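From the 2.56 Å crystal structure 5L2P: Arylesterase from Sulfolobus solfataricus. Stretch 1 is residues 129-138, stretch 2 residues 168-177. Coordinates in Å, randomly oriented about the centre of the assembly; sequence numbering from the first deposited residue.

Stretch 1 129-138: CFNAIVWARD
Stretch 2 (168-177) LARDNKLKLT

This is an apolar side-chain contact between one face of a helix and the last turn of a second helix with the loop that follows it; no hydrogen bond crosses it, and 389 Å² of surface is buried, both sides summed.

Stretch 1 is helical throughout, with phi/psi close to -65/-40 and an unbroken i to i-4 backbone ladder from Ile133 N to Cys129 O (3.2 Å) through Asp138 N to Val134 O (2.9 Å). In stretch 2 the helix ends early. Asn172 N still bonds to Leu168 O at 3.0 Å, but Asn172 is the first residue to leave helical phi/psi (-94/8), and Lys173 follows at 55/35, a left-handed conformation. The turn is closed by Lys173 N to Arg170 O (3.2 Å) and by Leu174 N to Ala169 O (2.7 Å), an i to i-5 bond. From Leu174 to Leu176 the backbone is extended, at -91/124, -86/132 and -121/139.

The register is set by two CA pairs, Phe130 CA to Leu168 CA at 7.5 Å and Val134 CA to Leu174 CA at 8.2 Å. Along stretch 1 the CA-to-CB bonds of Phe130, Ile133 and Arg137 point toward stretch 2, while that of Val134 lies sideways; this three- and four-residue spacing is what one helix face requires.

Phe130 has the largest covered area, 107 Å². With chi1 t (175°) and chi2 72°, its ring is placed so that Leu168 CB lies 4.1 Å from the centroid of the Phe130 ring and 20° off the normal, a CH-pi contact over the face. Leu168 (chi1 m, chi2 t) also brings its CD1 to 3.9 Å from Phe130 CB. Farther out on the ring, Phe130 CE1 is 4.0 Å from Ala169 N and 4.2 Å from Leu174 CD1, and Phe130 CZ is 3.6 Å from Asn172 ND2; all three approaches are oblique. Asn172 (chi1 m, chi2 -76°) turns its amide back on its own stretch, where ND2 donates to Leu168 O at 2.8 Å with an N-H...O angle of 153°. That carbonyl therefore accepts from both the backbone and the side chain of Asn172.

Leu174, with chi1 t and chi2 152°, is the hub on the loop side, covered over 91 Å² and touching four residues of the helix. Its CD1 meets Val134 CG2 at 3.7 Å as well as the Phe130 ring; Ile133 CG2 has both methyls near it, Leu174 CD2 at 3.8 Å and Leu174 CD1 at 4.2 Å. Ile133 (chi1 m, chi2 t) also reaches Leu176, whose CB points sideways but whose side-chain end comes nearer, bringing Leu176 CD2 to 3.9 Å from Ile133 CG2.

Arg137 completes the contact with chi angles t, t, p and 176°. Its extended start and bent third torsion lay one guanidinium face over Leu174 CD1, while Arg137 NH1 approaches Leu174 CG at 3.8 Å. This is packing against a nonpolar side chain; the charge has a long salt bridge within its own helix, Arg137 NH2 to Asp138 OD1 at 3.9 Å.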

# COMPACT_ATOMS: atom_id res chain seq x y z
N CYS A 129 15.96 -25.09 -20.19
CA CYS A 129 14.76 -24.50 -20.74
C CYS A 129 15.07 -23.80 -22.04
O CYS A 129 14.28 -23.86 -22.98
CB CYS A 129 14.12 -23.55 -19.75
SG CYS A 129 13.34 -24.32 -18.29
N PHE A 130 16.23 -23.15 -22.12
CA PHE A 130 16.58 -22.39 -23.33
C PHE A 130 16.87 -23.33 -24.47
O PHE A 130 16.40 -23.09 -25.59
CB PHE A 130 17.76 -21.45 -23.07
CG PHE A 130 18.26 -20.73 -24.29
CD1 PHE A 130 17.51 -19.71 -24.86
CD2 PHE A 130 19.49 -21.06 -24.87
CE1 PHE A 130 17.98 -19.01 -25.97
CE2 PHE A 130 19.96 -20.37 -25.99
CZ PHE A 130 19.21 -19.35 -26.55
N ASN A 131 17.62 -24.40 -24.21
CA ASN A 131 17.87 -25.47 -25.23
C ASN A 131 16.60 -26.12 -25.74
O ASN A 131 16.52 -26.49 -26.91
CB ASN A 131 18.84 -26.55 -24.73
CG ASN A 131 20.27 -26.01 -24.56
OD1 ASN A 131 20.67 -25.04 -25.21
ND2 ASN A 131 21.02 -26.62 -23.65
N ALA A 132 15.60 -26.28 -24.87
CA ALA A 132 14.28 -26.78 -25.31
C ALA A 132 13.58 -25.79 -26.29
O ALA A 132 12.92 -26.22 -27.23
CB ALA A 132 13.41 -27.08 -24.11
N ILE A 133 13.74 -24.49 -26.10
CA ILE A 133 13.20 -23.48 -27.04
C ILE A 133 13.92 -23.55 -28.38
O ILE A 133 13.28 -23.51 -29.43
CB ILE A 133 13.33 -22.03 -26.50
CG1 ILE A 133 12.51 -21.85 -25.23
CG2 ILE A 133 12.91 -20.97 -27.53
CD1 ILE A 133 12.84 -20.54 -24.54
N VAL A 134 15.25 -23.63 -28.33
CA VAL A 134 16.05 -23.79 -29.54
C VAL A 134 15.68 -25.07 -30.29
O VAL A 134 15.54 -25.06 -31.50
CB VAL A 134 17.55 -23.80 -29.20
CG1 VAL A 134 18.41 -24.17 -30.40
CG2 VAL A 134 17.96 -22.46 -28.63
N TRP A 135 15.48 -26.17 -29.56
CA TRP A 135 15.01 -27.45 -30.18
C TRP A 135 13.68 -27.29 -30.87
O TRP A 135 13.52 -27.74 -31.98
CB TRP A 135 14.93 -28.56 -29.12
CG TRP A 135 14.42 -29.83 -29.62
CD1 TRP A 135 15.15 -30.83 -30.14
CD2 TRP A 135 13.04 -30.25 -29.71
NE1 TRP A 135 14.34 -31.85 -30.56
CE2 TRP A 135 13.04 -31.52 -30.29
CE3 TRP A 135 11.83 -29.66 -29.37
CZ2 TRP A 135 11.87 -32.24 -30.54
CZ3 TRP A 135 10.65 -30.36 -29.65
CH2 TRP A 135 10.68 -31.65 -30.22
N ALA A 136 12.72 -26.64 -30.22
CA ALA A 136 11.39 -26.41 -30.82
C ALA A 136 11.47 -25.58 -32.09
O ALA A 136 10.75 -25.85 -33.08
CB ALA A 136 10.49 -25.71 -29.82
N ARG A 137 12.32 -24.55 -32.07
CA ARG A 137 12.49 -23.70 -33.26
C ARG A 137 13.14 -24.48 -34.40
O ARG A 137 12.71 -24.38 -35.53
CB ARG A 137 13.34 -22.47 -32.93
CG ARG A 137 13.38 -21.47 -34.04
CD ARG A 137 14.47 -20.46 -33.79
NE ARG A 137 15.79 -21.07 -33.93
CZ ARG A 137 16.92 -20.40 -33.83
NH1 ARG A 137 16.89 -19.08 -33.58
NH2 ARG A 137 18.09 -21.03 -33.97
N ASP A 138 14.17 -25.26 -34.08
CA ASP A 138 14.81 -26.16 -35.04
C ASP A 138 13.88 -27.23 -35.62
O ASP A 138 14.07 -27.64 -36.75
CB ASP A 138 16.02 -26.86 -34.42
CG ASP A 138 17.18 -25.90 -34.16
OD1 ASP A 138 17.12 -24.75 -34.65
OD2 ASP A 138 18.15 -26.29 -33.46
N LEU A 168 18.53 -14.58 -22.39
CA LEU A 168 19.33 -15.43 -23.25
C LEU A 168 18.85 -15.34 -24.69
O LEU A 168 19.66 -15.38 -25.62
CB LEU A 168 19.26 -16.88 -22.81
CG LEU A 168 20.04 -17.26 -21.57
CD1 LEU A 168 19.86 -18.73 -21.28
CD2 LEU A 168 21.51 -16.98 -21.76
N ALA A 169 17.54 -15.23 -24.87
CA ALA A 169 16.97 -15.18 -26.21
C ALA A 169 17.45 -13.92 -26.92
O ALA A 169 17.78 -13.94 -28.09
CB ALA A 169 15.45 -15.19 -26.16
N ARG A 170 17.51 -12.82 -26.16
CA ARG A 170 17.98 -11.55 -26.68
C ARG A 170 19.48 -11.58 -26.98
O ARG A 170 19.90 -11.11 -28.02
CB ARG A 170 17.66 -10.43 -25.70
CG ARG A 170 17.99 -9.06 -26.23
CD ARG A 170 17.73 -8.00 -25.17
NE ARG A 170 18.63 -8.16 -24.03
CZ ARG A 170 18.52 -7.48 -22.90
NH1 ARG A 170 17.53 -6.62 -22.70
NH2 ARG A 170 19.39 -7.69 -21.93
N ASP A 171 20.28 -12.12 -26.07
CA ASP A 171 21.73 -12.31 -26.30
C ASP A 171 22.02 -13.06 -27.59
O ASP A 171 22.92 -12.70 -28.34
CB ASP A 171 22.37 -13.10 -25.16
CG ASP A 171 22.45 -12.32 -23.84
OD1 ASP A 171 22.18 -11.08 -23.82
OD2 ASP A 171 22.79 -12.96 -22.80
N ASN A 172 21.27 -14.12 -27.83
CA ASN A 172 21.49 -15.00 -28.97
C ASN A 172 20.65 -14.65 -30.18
O ASN A 172 20.62 -15.41 -31.14
CB ASN A 172 21.23 -16.44 -28.53
CG ASN A 172 22.25 -16.91 -27.55
OD1 ASN A 172 23.36 -17.22 -27.93
ND2 ASN A 172 21.90 -16.92 -26.29
N LYS A 173 19.96 -13.51 -30.13
CA LYS A 173 19.11 -13.03 -31.21
C LYS A 173 18.04 -14.06 -31.64
O LYS A 173 17.69 -14.16 -32.82
CB LYS A 173 19.96 -12.61 -32.40
CG LYS A 173 21.16 -11.76 -32.01
CD LYS A 173 21.99 -11.39 -33.23
CE LYS A 173 22.56 -12.61 -33.97
NZ LYS A 173 23.55 -12.19 -34.99
N LEU A 174 17.53 -14.80 -30.67
CA LEU A 174 16.42 -15.72 -30.89
C LEU A 174 15.13 -14.94 -30.60
O LEU A 174 14.95 -14.40 -29.51
CB LEU A 174 16.57 -16.94 -29.97
CG LEU A 174 15.55 -18.09 -30.12
CD1 LEU A 174 16.19 -19.42 -29.72
CD2 LEU A 174 14.28 -17.90 -29.31
N LYS A 175 14.23 -14.90 -31.57
CA LYS A 175 13.00 -14.14 -31.39
C LYS A 175 11.93 -14.96 -30.71
O LYS A 175 11.67 -16.11 -31.07
CB LYS A 175 12.46 -13.61 -32.73
CG LYS A 175 11.37 -12.57 -32.54
CD LYS A 175 10.25 -12.67 -33.57
CE LYS A 175 9.04 -11.87 -33.12
NZ LYS A 175 7.87 -12.07 -34.00
N LEU A 176 11.30 -14.36 -29.71
CA LEU A 176 10.13 -14.91 -29.05
C LEU A 176 9.05 -13.90 -29.23
O LEU A 176 9.29 -12.73 -29.11
CB LEU A 176 10.39 -15.12 -27.55
CG LEU A 176 11.48 -16.13 -27.23
CD1 LEU A 176 11.82 -16.14 -25.76
CD2 LEU A 176 11.05 -17.52 -27.65
N THR A 177 7.84 -14.36 -29.50
CA THR A 177 6.75 -13.43 -29.73
C THR A 177 6.19 -12.88 -28.44
O THR A 177 5.70 -11.75 -28.42
CB THR A 177 5.64 -14.04 -30.63
OG1 THR A 177 4.67 -13.04 -30.93
CG2 THR A 177 4.95 -15.19 -29.95